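Local coordinates for protein Ddb_g0293866 (PDB 5LW6) that binds ADP-ribose through the macrodomain described here and, as part of a longer protein, probably helps sense DNA damage, at residues 57-62 / 145-150; 187-192 / 215-220; 40-45 / 85-90; 92-97 / 122-127. One frame throughout, in Å; residues are numbered along the deposited sequence.

Contact 1 of 4, residues 57-62 / 145-150; sequences AFPFIS and LFATES
In the middle of the macrodomain's mixed beta sheet, A57 pairs with F146 where the short segments 57-59 and 145-149 run parallel, their axes 12° apart. A57 uses both of its backbone groups: A57 N donates to L145 O (3.0 Å), and A57 O accepts from A147 N (2.9 Å). The small methyl of A57 suits the spot because the F146 ring lies on the same face, with A57 CB 3.9 Å from F146 CD2. F146 can place its ring there because its CG is anti to the backbone N (chi1 -173°). A147 CB comes up against F58 CB and P59 CD. The F58 ring turns the other way, onto L96 and M98 of the neighbouring strand.

P59 has no N-H to give, and beyond it the two chains separate. E149 spans the widening gap: its extended chain runs past the proline ring in the opposite direction, E149 CG 3.9 Å from P59 CG, and E149 OE2 takes the amide of S62 N at 2.8 Å. The bond is straight at the hydrogen, yet the amide stands above the carboxylate plane. F60, centre of an inverse gamma turn, kinks the chain just before; I61 N bonds to Y245 OH and S62 OG to V220 O, tying this piece to helix 237-253 and to the loop after strand 213-217. Parallel central strands in a mixed sheet flanked by helices are characteristic of the macrodomain fold, where, as in its relatives, the loops after the carboxyl ends probably border the ADP-ribose cleft.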
# COMPACT_ATOMS: atom_id res chain seq x y z
N ALA A 57 3.83 5.44 -1.79
CA ALA A 57 3.33 5.73 -0.48
C ALA A 57 2.33 4.68 -0.13
O ALA A 57 1.43 4.40 -0.92
CB ALA A 57 2.66 7.09 -0.45
N PHE A 58 2.52 4.01 1.02
CA PHE A 58 1.66 2.86 1.31
C PHE A 58 1.41 2.77 2.78
O PHE A 58 2.20 3.26 3.53
CB PHE A 58 2.24 1.54 0.77
CG PHE A 58 3.56 1.14 1.37
CD1 PHE A 58 4.74 1.70 0.92
CD2 PHE A 58 3.61 0.19 2.36
CE1 PHE A 58 5.96 1.33 1.47
CE2 PHE A 58 4.84 -0.24 2.91
CZ PHE A 58 6.03 0.34 2.44
N PRO A 59 0.25 2.21 3.17
CA PRO A 59 -0.02 2.05 4.56
C PRO A 59 0.73 0.85 5.20
O PRO A 59 1.29 0.01 4.49
CB PRO A 59 -1.55 1.85 4.56
CG PRO A 59 -1.77 1.04 3.37
CD PRO A 59 -0.82 1.64 2.32
N PHE A 60 0.79 0.85 6.54
CA PHE A 60 1.28 -0.28 7.34
C PHE A 60 0.14 -1.30 7.34
O PHE A 60 -0.80 -1.25 8.15
CB PHE A 60 1.64 0.26 8.70
CG PHE A 60 2.31 -0.69 9.64
CD1 PHE A 60 2.90 -1.86 9.21
CD2 PHE A 60 2.46 -0.33 11.03
CE1 PHE A 60 3.59 -2.69 10.07
CE2 PHE A 60 3.14 -1.21 11.90
CZ PHE A 60 3.68 -2.38 11.43
N ILE A 61 0.20 -2.17 6.34
CA ILE A 61 -0.98 -2.91 5.91
C ILE A 61 -1.63 -3.66 7.06
O ILE A 61 -0.93 -4.36 7.80
CB ILE A 61 -0.64 -3.83 4.72
CG1 ILE A 61 0.09 -3.02 3.60
CG2 ILE A 61 -1.86 -4.65 4.32
CD1 ILE A 61 0.44 -3.90 2.42
N SER A 62 -2.93 -3.43 7.21
CA SER A 62 -3.87 -4.16 8.13
C SER A 62 -3.73 -3.78 9.59
O SER A 62 -4.41 -4.37 10.43
CB SER A 62 -3.71 -5.66 7.96
OG SER A 62 -4.18 -5.99 6.65
N LEU A 145 2.94 6.61 -6.89
CA LEU A 145 2.01 5.55 -6.63
C LEU A 145 1.52 5.69 -5.16
O LEU A 145 2.29 5.88 -4.27
CB LEU A 145 2.56 4.13 -6.83
CG LEU A 145 3.06 3.83 -8.26
CD1 LEU A 145 4.48 4.31 -8.29
CD2 LEU A 145 2.98 2.33 -8.57
N PHE A 146 0.21 5.65 -4.99
CA PHE A 146 -0.40 5.85 -3.67
C PHE A 146 -1.31 4.65 -3.41
O PHE A 146 -2.24 4.44 -4.17
CB PHE A 146 -1.21 7.14 -3.62
CG PHE A 146 -1.71 7.48 -2.24
CD1 PHE A 146 -2.90 6.94 -1.76
CD2 PHE A 146 -0.97 8.23 -1.41
CE1 PHE A 146 -3.36 7.19 -0.48
CE2 PHE A 146 -1.41 8.54 -0.14
CZ PHE A 146 -2.56 8.01 0.38
N ALA A 147 -1.02 3.90 -2.35
CA ALA A 147 -1.76 2.68 -1.98
C ALA A 147 -2.69 2.99 -0.84
O ALA A 147 -2.32 3.72 0.13
CB ALA A 147 -0.83 1.60 -1.58
N THR A 148 -3.88 2.39 -0.92
CA THR A 148 -4.90 2.48 0.12
C THR A 148 -5.51 1.11 0.39
O THR A 148 -5.73 0.35 -0.53
CB THR A 148 -5.99 3.52 -0.31
OG1 THR A 148 -6.92 3.75 0.75
CG2 THR A 148 -6.74 3.11 -1.53
N GLU A 149 -5.88 0.84 1.65
CA GLU A 149 -6.54 -0.44 1.97
C GLU A 149 -7.97 -0.40 1.45
O GLU A 149 -8.61 0.66 1.45
CB GLU A 149 -6.56 -0.66 3.43
CG GLU A 149 -5.15 -0.85 3.96
CD GLU A 149 -5.05 -1.26 5.45
OE1 GLU A 149 -6.10 -1.57 6.13
OE2 GLU A 149 -3.94 -1.18 5.97
N SER A 150 -8.43 -1.52 0.96
CA SER A 150 -9.78 -1.65 0.44
C SER A 150 -10.36 -3.01 0.85
O SER A 150 -9.80 -3.74 1.70
CB SER A 150 -9.74 -1.46 -1.08
OG SER A 150 -11.05 -1.44 -1.64

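Contact 2 of 4, residues 187-192 / 215-220; sequences GKVYPI and ILVLGV
V189 and V217 pair where segments 189-192 and 215-217 run antiparallel at 164°, axes 4.4 Å apart at their closest. Y190 and L216 form the hydrogen-bonded pair: Y190 N reaches L216 O at 2.9 Å, bent, while L216 N reaches Y190 O at 3.0 Å, straight at the hydrogen but from above the carbonyl plane. L218 N to K188 O and G187 N to L218 O carry the pairing past the strand ends, where the positive phi of G187 calls for glycine.

On one face, V189 CB rests 3.6 Å from I215 CG2, and P191 CB sits by I215 CG1; proline suits a non-hydrogen-bonded site, where its missing N-H costs this pairing nothing. On the other face the Y190 and L218 side chains cross at about a right angle, Y190 CD2 3.9 Å from L218 CD1, and I192 CD1 packs on L216 CG. Y190 OH bonds to K185 N. An alanine here has neither ring nor hydroxyl and would probably open a gap beside L218 CD1 and leave K185 N without its partner. Apolar side chains, one an aromatic ring, meet on both faces and every polar bond between the segments is main-chain, so both probably hold this edge strand.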
# COMPACT_ATOMS: atom_id res chain seq x y z
N GLY A 187 -5.34 -10.55 -0.41
CA GLY A 187 -3.96 -10.84 -0.72
C GLY A 187 -3.49 -10.20 -2.04
O GLY A 187 -2.35 -10.36 -2.39
N LYS A 188 -4.37 -9.54 -2.79
CA LYS A 188 -4.04 -8.94 -4.04
C LYS A 188 -4.19 -7.43 -4.03
O LYS A 188 -4.85 -6.89 -3.15
CB LYS A 188 -4.89 -9.53 -5.19
CG LYS A 188 -4.62 -11.01 -5.40
CD LYS A 188 -3.19 -11.38 -5.86
CE LYS A 188 -2.93 -12.90 -6.10
NZ LYS A 188 -2.65 -13.61 -4.80
N VAL A 189 -3.53 -6.76 -4.95
CA VAL A 189 -3.72 -5.32 -5.17
C VAL A 189 -4.28 -4.99 -6.54
O VAL A 189 -4.15 -5.80 -7.49
CB VAL A 189 -2.44 -4.52 -4.85
CG1 VAL A 189 -1.84 -4.98 -3.51
CG2 VAL A 189 -1.44 -4.64 -5.97
N TYR A 190 -4.86 -3.81 -6.69
CA TYR A 190 -5.62 -3.40 -7.84
C TYR A 190 -5.21 -1.97 -8.21
O TYR A 190 -5.74 -1.04 -7.61
CB TYR A 190 -7.11 -3.53 -7.55
CG TYR A 190 -7.43 -4.97 -7.32
CD1 TYR A 190 -7.78 -5.84 -8.35
CD2 TYR A 190 -7.37 -5.50 -6.07
CE1 TYR A 190 -8.02 -7.18 -8.11
CE2 TYR A 190 -7.51 -6.85 -5.85
CZ TYR A 190 -7.90 -7.68 -6.86
OH TYR A 190 -8.06 -9.03 -6.57
N PRO A 191 -4.27 -1.82 -9.14
CA PRO A 191 -3.82 -0.47 -9.54
C PRO A 191 -4.80 0.17 -10.51
O PRO A 191 -5.31 -0.50 -11.42
CB PRO A 191 -2.48 -0.69 -10.17
CG PRO A 191 -2.27 -2.18 -10.25
CD PRO A 191 -3.35 -2.90 -9.56
N ILE A 192 -5.04 1.46 -10.34
CA ILE A 192 -5.85 2.23 -11.23
C ILE A 192 -5.07 3.48 -11.59
O ILE A 192 -4.76 4.26 -10.73
CB ILE A 192 -7.18 2.63 -10.55
CG1 ILE A 192 -8.00 1.38 -10.23
CG2 ILE A 192 -8.06 3.57 -11.38
CD1 ILE A 192 -8.28 1.30 -8.80
N ILE A 215 -3.53 2.49 -5.84
CA ILE A 215 -3.53 1.05 -5.75
C ILE A 215 -4.40 0.67 -4.54
O ILE A 215 -4.17 1.08 -3.39
CB ILE A 215 -2.10 0.50 -5.53
CG1 ILE A 215 -1.14 0.94 -6.62
CG2 ILE A 215 -2.13 -1.01 -5.30
CD1 ILE A 215 0.33 0.63 -6.33
N LEU A 216 -5.42 -0.14 -4.80
CA LEU A 216 -6.27 -0.59 -3.75
C LEU A 216 -5.69 -1.91 -3.26
O LEU A 216 -5.46 -2.79 -4.03
CB LEU A 216 -7.67 -0.86 -4.37
CG LEU A 216 -8.35 0.35 -5.02
CD1 LEU A 216 -9.76 -0.03 -5.38
CD2 LEU A 216 -8.49 1.53 -4.12
N VAL A 217 -5.47 -2.01 -1.95
CA VAL A 217 -4.69 -3.10 -1.37
C VAL A 217 -5.64 -3.91 -0.50
O VAL A 217 -6.19 -3.38 0.43
CB VAL A 217 -3.60 -2.46 -0.45
CG1 VAL A 217 -2.86 -3.54 0.30
CG2 VAL A 217 -2.63 -1.62 -1.28
N LEU A 218 -5.82 -5.19 -0.77
CA LEU A 218 -6.78 -5.99 -0.03
C LEU A 218 -6.00 -6.84 1.02
O LEU A 218 -5.67 -8.01 0.82
CB LEU A 218 -7.62 -6.84 -1.00
CG LEU A 218 -8.84 -6.11 -1.52
CD1 LEU A 218 -8.49 -4.93 -2.38
CD2 LEU A 218 -9.68 -7.09 -2.30
N GLY A 219 -5.61 -6.20 2.11
CA GLY A 219 -4.90 -6.86 3.18
C GLY A 219 -5.92 -7.68 4.00
O GLY A 219 -7.13 -7.58 3.81
N VAL A 220 -5.40 -8.39 4.97
CA VAL A 220 -6.13 -9.29 5.81
C VAL A 220 -6.81 -8.49 6.92
O VAL A 220 -6.19 -7.73 7.62
CB VAL A 220 -5.18 -10.34 6.38
CG1 VAL A 220 -5.88 -11.19 7.41
CG2 VAL A 220 -4.59 -11.19 5.28

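Contact 3 of 4, residues 40-45 / 85-90; sequences PKYRKK and LHFHEK
Y42, K44 and F87 make a surface contact of aromatic and cation-pi character, in which the loop preceding strand 55-59 drapes over the last turn of helix 70-87. The F87 ring is engaged on both faces. Y42 turns its ring edge toward one of them, centroids 5.8 Å apart and planes at 66°, and Y42 CB closes to 3.4 Å from F87 CE2. Over the opposite face K44 NZ stands 4.2 Å from the ring centroid; the bend at the end of the lysine chain (chi4 80°) brings the ammonium in, with K44 CG 3.7 Å from F87 CE2.

H88, where the chain leaves the helix, turns a ring edge to the R43 carbonyl, H88 CE1 lying 3.1 Å from R43 O. Its nitrogens bond to two carboxylates, H88 ND1 to E91 and H88 NE2 to D253, which would favour a protonated ring. Replacing F87 by a serine would probably leave the Y42 edge without a face to meet and the K44 ammonium without its pi cloud. No hydrogen bond joins the segments directly; D253, also bonded to R43 N, and E91, to K45 N, bridge them, and the direct contact probably depends on ring faces and one charge.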
# COMPACT_ATOMS: atom_id res chain seq x y z
N PRO A 40 6.65 -13.04 -5.06
CA PRO A 40 7.31 -11.89 -5.72
C PRO A 40 7.67 -12.17 -7.14
O PRO A 40 8.13 -13.28 -7.46
CB PRO A 40 8.57 -11.70 -4.92
CG PRO A 40 8.83 -13.00 -4.23
CD PRO A 40 7.55 -13.75 -4.16
N LYS A 41 7.43 -11.19 -7.98
CA LYS A 41 7.76 -11.21 -9.43
C LYS A 41 8.52 -9.92 -9.76
O LYS A 41 8.10 -9.11 -10.57
CB LYS A 41 6.49 -11.31 -10.22
CG LYS A 41 5.64 -12.52 -9.93
CD LYS A 41 6.27 -13.77 -10.52
CE LYS A 41 5.44 -15.05 -10.32
NZ LYS A 41 6.44 -16.19 -10.40
N TYR A 42 9.62 -9.76 -9.09
CA TYR A 42 10.31 -8.51 -9.09
C TYR A 42 11.19 -8.39 -10.31
O TYR A 42 11.68 -9.38 -10.83
CB TYR A 42 11.11 -8.33 -7.81
CG TYR A 42 10.30 -8.34 -6.54
CD1 TYR A 42 8.93 -8.03 -6.55
CD2 TYR A 42 10.93 -8.54 -5.31
CE1 TYR A 42 8.20 -8.00 -5.38
CE2 TYR A 42 10.19 -8.53 -4.11
CZ TYR A 42 8.83 -8.27 -4.16
OH TYR A 42 8.12 -8.26 -2.99
N ARG A 43 11.44 -7.17 -10.78
CA ARG A 43 12.19 -6.92 -12.04
C ARG A 43 13.17 -5.77 -11.84
O ARG A 43 12.72 -4.69 -11.54
CB ARG A 43 11.22 -6.54 -13.17
CG ARG A 43 10.34 -7.70 -13.60
CD ARG A 43 9.66 -7.45 -14.95
NE ARG A 43 9.04 -8.70 -15.42
CZ ARG A 43 8.17 -8.80 -16.43
NH1 ARG A 43 7.76 -7.72 -17.11
NH2 ARG A 43 7.67 -10.00 -16.76
N LYS A 44 14.44 -6.05 -11.99
CA LYS A 44 15.52 -5.04 -11.84
C LYS A 44 15.50 -4.16 -13.08
O LYS A 44 15.34 -4.65 -14.25
CB LYS A 44 16.93 -5.64 -11.72
CG LYS A 44 17.11 -6.54 -10.50
CD LYS A 44 18.61 -6.81 -10.22
CE LYS A 44 18.77 -7.81 -9.06
NZ LYS A 44 18.57 -9.19 -9.55
N LYS A 45 15.63 -2.88 -12.82
CA LYS A 45 15.73 -1.83 -13.85
C LYS A 45 16.77 -0.83 -13.46
O LYS A 45 16.54 -0.01 -12.54
CB LYS A 45 14.41 -1.08 -14.03
CG LYS A 45 13.25 -1.95 -14.38
CD LYS A 45 11.97 -1.11 -14.44
CE LYS A 45 10.76 -2.03 -14.69
NZ LYS A 45 9.53 -1.23 -15.00
N LEU A 85 13.89 -4.33 -1.25
CA LEU A 85 15.00 -3.34 -1.40
C LEU A 85 16.36 -4.01 -1.68
O LEU A 85 17.18 -3.50 -2.43
CB LEU A 85 15.04 -2.39 -0.24
CG LEU A 85 13.84 -1.43 -0.11
CD1 LEU A 85 13.97 -0.62 1.19
CD2 LEU A 85 13.78 -0.49 -1.29
N HIS A 86 16.62 -5.13 -1.05
CA HIS A 86 17.88 -5.87 -1.28
C HIS A 86 17.92 -6.40 -2.65
O HIS A 86 18.96 -6.33 -3.30
CB HIS A 86 18.01 -7.03 -0.28
CG HIS A 86 18.42 -6.57 1.08
ND1 HIS A 86 18.11 -7.25 2.24
CD2 HIS A 86 19.08 -5.46 1.47
CE1 HIS A 86 18.60 -6.60 3.28
NE2 HIS A 86 19.17 -5.49 2.84
N PHE A 87 16.83 -6.96 -3.13
CA PHE A 87 16.76 -7.44 -4.48
C PHE A 87 17.10 -6.31 -5.46
O PHE A 87 17.75 -6.55 -6.52
CB PHE A 87 15.39 -7.98 -4.77
CG PHE A 87 15.20 -8.54 -6.12
CD1 PHE A 87 15.48 -9.85 -6.38
CD2 PHE A 87 14.68 -7.73 -7.18
CE1 PHE A 87 15.29 -10.35 -7.67
CE2 PHE A 87 14.48 -8.25 -8.45
CZ PHE A 87 14.76 -9.57 -8.68
N HIS A 88 16.60 -5.11 -5.16
CA HIS A 88 16.78 -3.94 -5.96
C HIS A 88 17.89 -3.04 -5.48
O HIS A 88 17.79 -1.81 -5.60
CB HIS A 88 15.47 -3.15 -5.95
CG HIS A 88 14.38 -3.80 -6.72
ND1 HIS A 88 14.44 -4.00 -8.07
CD2 HIS A 88 13.16 -4.22 -6.35
CE1 HIS A 88 13.29 -4.51 -8.51
NE2 HIS A 88 12.51 -4.68 -7.48
N GLU A 89 18.96 -3.62 -4.91
CA GLU A 89 20.12 -2.85 -4.51
C GLU A 89 20.60 -1.98 -5.75
O GLU A 89 20.62 -2.43 -6.88
CB GLU A 89 21.26 -3.78 -4.05
CG GLU A 89 21.78 -4.70 -5.15
CD GLU A 89 23.21 -5.28 -4.90
OE1 GLU A 89 23.75 -5.15 -3.75
OE2 GLU A 89 23.79 -5.88 -5.84
N LYS A 90 20.97 -0.76 -5.51
CA LYS A 90 21.51 0.06 -6.62
C LYS A 90 20.47 0.64 -7.55
O LYS A 90 20.84 1.23 -8.53
CB LYS A 90 22.48 -0.72 -7.53
CG LYS A 90 23.67 -1.34 -6.81
CD LYS A 90 24.68 -1.98 -7.76
CE LYS A 90 25.86 -2.45 -6.92
NZ LYS A 90 26.96 -3.14 -7.65

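Contact 4 of 4, residues 92-97 / 122-127; sequences DDIKLK and DKRFEI
L96 bonds with both of its backbone groups across to the segment holding R124: L96 N donates to R124 O at 2.8 Å, almost straight, and L96 O receives E126 N at 2.9 Å. The buried R124 side chain grips D122 side-on, R124 NE to D122 OD1 and R124 NH2 to D122 OD2, both 3.0 Å; both carboxylate oxygens lie close to the guanidinium plane and are approached on their syn side, but about 30° out of the carboxylate plane, so the two groups are tilted. D122 OD1 also accepts R124 N through its anti lone pair, an Asx turn inside the type I turn D122-F125, so one aspartate sets both the backbone bend and the arginine's orientation. The remaining N-H groups go to main-chain carbonyls, R124 NH2 to L85 O and R124 NH1 to H88 O and E91 O, which ties the end of helix 70-87 and the loop after it to the turn leading into strand 125-130. A bend at chi3 (-62°) folds the guanidinium back toward D122, while R124 CG passes 3.3 Å from I94 O and R124 NH1 lies 3.9 Å from I94 CD1.

L96 CB meets F125 CD1 at 3.9 Å on the face covered by helix 70-87, apolar residues that suit the interior. On the other face K97 and E126 lie side by side, their charges too far apart for a salt bridge; K97 NZ bonds to L141 O instead. Neighbouring parallel strands joined through helix 107-116 form the beta-alpha-beta crossover from which this side of the macrodomain sheet is built.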
# COMPACT_ATOMS: atom_id res chain seq x y z
N ASP A 92 18.19 3.45 -7.71
CA ASP A 92 17.93 4.63 -6.92
C ASP A 92 16.63 5.33 -7.26
O ASP A 92 16.32 6.29 -6.65
CB ASP A 92 19.08 5.63 -7.14
CG ASP A 92 20.46 5.01 -6.82
OD1 ASP A 92 20.52 4.07 -5.98
OD2 ASP A 92 21.49 5.51 -7.41
N ASP A 93 15.83 4.85 -8.23
CA ASP A 93 14.53 5.45 -8.48
C ASP A 93 13.45 5.10 -7.42
O ASP A 93 12.41 5.74 -7.35
CB ASP A 93 13.96 5.11 -9.87
CG ASP A 93 13.59 3.68 -10.00
OD1 ASP A 93 14.50 2.84 -9.92
OD2 ASP A 93 12.37 3.39 -10.23
N ILE A 94 13.70 4.03 -6.68
CA ILE A 94 12.78 3.48 -5.75
C ILE A 94 12.78 4.31 -4.51
O ILE A 94 13.81 4.69 -3.93
CB ILE A 94 13.20 2.04 -5.40
CG1 ILE A 94 13.02 1.11 -6.59
CG2 ILE A 94 12.36 1.56 -4.25
CD1 ILE A 94 13.69 -0.23 -6.47
N LYS A 95 11.58 4.70 -4.08
CA LYS A 95 11.37 5.41 -2.85
C LYS A 95 10.13 4.81 -2.21
O LYS A 95 9.06 4.78 -2.85
CB LYS A 95 11.20 6.90 -3.14
CG LYS A 95 11.26 7.73 -1.94
CD LYS A 95 11.58 9.20 -2.30
CE LYS A 95 11.02 9.69 -3.65
NZ LYS A 95 9.92 10.73 -3.54
N LEU A 96 10.28 4.35 -0.98
CA LEU A 96 9.16 3.71 -0.25
C LEU A 96 8.86 4.55 0.97
O LEU A 96 9.79 4.89 1.76
CB LEU A 96 9.51 2.28 0.16
CG LEU A 96 9.80 1.25 -0.93
CD1 LEU A 96 10.08 -0.12 -0.34
CD2 LEU A 96 8.71 1.20 -1.94
N LYS A 97 7.61 4.96 1.11
CA LYS A 97 7.17 5.74 2.25
C LYS A 97 6.02 5.05 2.86
O LYS A 97 4.93 4.98 2.28
CB LYS A 97 6.79 7.17 1.87
CG LYS A 97 7.98 7.88 1.22
CD LYS A 97 7.81 9.40 1.18
CE LYS A 97 9.05 10.07 0.56
NZ LYS A 97 8.75 11.52 0.41
N ASP A 122 17.74 1.04 4.89
CA ASP A 122 17.89 1.56 3.54
C ASP A 122 17.44 3.00 3.41
O ASP A 122 16.33 3.32 3.79
CB ASP A 122 17.10 0.65 2.59
CG ASP A 122 17.51 0.79 1.16
OD1 ASP A 122 17.49 1.93 0.63
OD2 ASP A 122 17.95 -0.24 0.58
N LYS A 123 18.30 3.89 2.90
CA LYS A 123 17.96 5.33 2.68
C LYS A 123 16.70 5.54 1.86
O LYS A 123 16.10 6.57 1.95
CB LYS A 123 19.13 6.11 2.00
CG LYS A 123 19.51 5.57 0.61
CD LYS A 123 20.70 6.25 -0.14
CE LYS A 123 20.65 5.70 -1.58
NZ LYS A 123 21.83 5.96 -2.44
N ARG A 124 16.30 4.53 1.07
CA ARG A 124 15.12 4.62 0.22
C ARG A 124 13.83 4.32 0.93
O ARG A 124 12.80 4.49 0.32
CB ARG A 124 15.22 3.70 -0.96
CG ARG A 124 16.35 4.03 -1.95
CD ARG A 124 16.61 2.90 -2.92
NE ARG A 124 17.05 1.66 -2.30
CZ ARG A 124 17.13 0.50 -2.96
NH1 ARG A 124 16.82 0.42 -4.22
NH2 ARG A 124 17.54 -0.60 -2.35
N PHE A 125 13.90 3.91 2.20
CA PHE A 125 12.68 3.61 2.96
C PHE A 125 12.49 4.55 4.10
O PHE A 125 13.44 4.81 4.87
CB PHE A 125 12.78 2.21 3.52
CG PHE A 125 11.65 1.86 4.41
CD1 PHE A 125 10.34 1.94 3.96
CD2 PHE A 125 11.89 1.47 5.72
CE1 PHE A 125 9.30 1.61 4.83
CE2 PHE A 125 10.88 1.11 6.56
CZ PHE A 125 9.57 1.21 6.12
N GLU A 126 11.31 5.18 4.17
CA GLU A 126 10.98 6.06 5.30
C GLU A 126 9.63 5.71 5.87
O GLU A 126 8.74 5.22 5.14
CB GLU A 126 10.84 7.51 4.84
CG GLU A 126 12.11 8.04 4.24
CD GLU A 126 12.00 9.50 3.79
OE1 GLU A 126 10.86 10.07 3.74
OE2 GLU A 126 13.11 10.07 3.48
N ILE A 127 9.49 5.95 7.17
CA ILE A 127 8.18 5.83 7.85
C ILE A 127 7.70 7.19 8.15
O ILE A 127 8.44 7.99 8.73
CB ILE A 127 8.31 4.98 9.14
CG1 ILE A 127 8.57 3.53 8.77
CG2 ILE A 127 7.07 5.12 9.99
CD1 ILE A 127 8.77 2.57 9.92

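Contacts 1 and 2 occupy the buried part of the sheet and share a border: strand 145-149 hydrogen-bonds to strand 213-217 of contact 2 through T148. Contact 4 joins the same sheet from the other side, since F58 N bonds to K97 O, but it lies nearer the rim and mixes apolar packing with charged groups. Contact 3 is the surface member, its centre about 17 Å from the centre of the chain, and relies on rings and a lysine where the others use strand pairing. The arginine of contact 4 reaches into contact 3, so the two share the end of helix 70-87. Pairing is parallel in contacts 1 and 4, antiparallel in contact 2 at the opposite sheet edge.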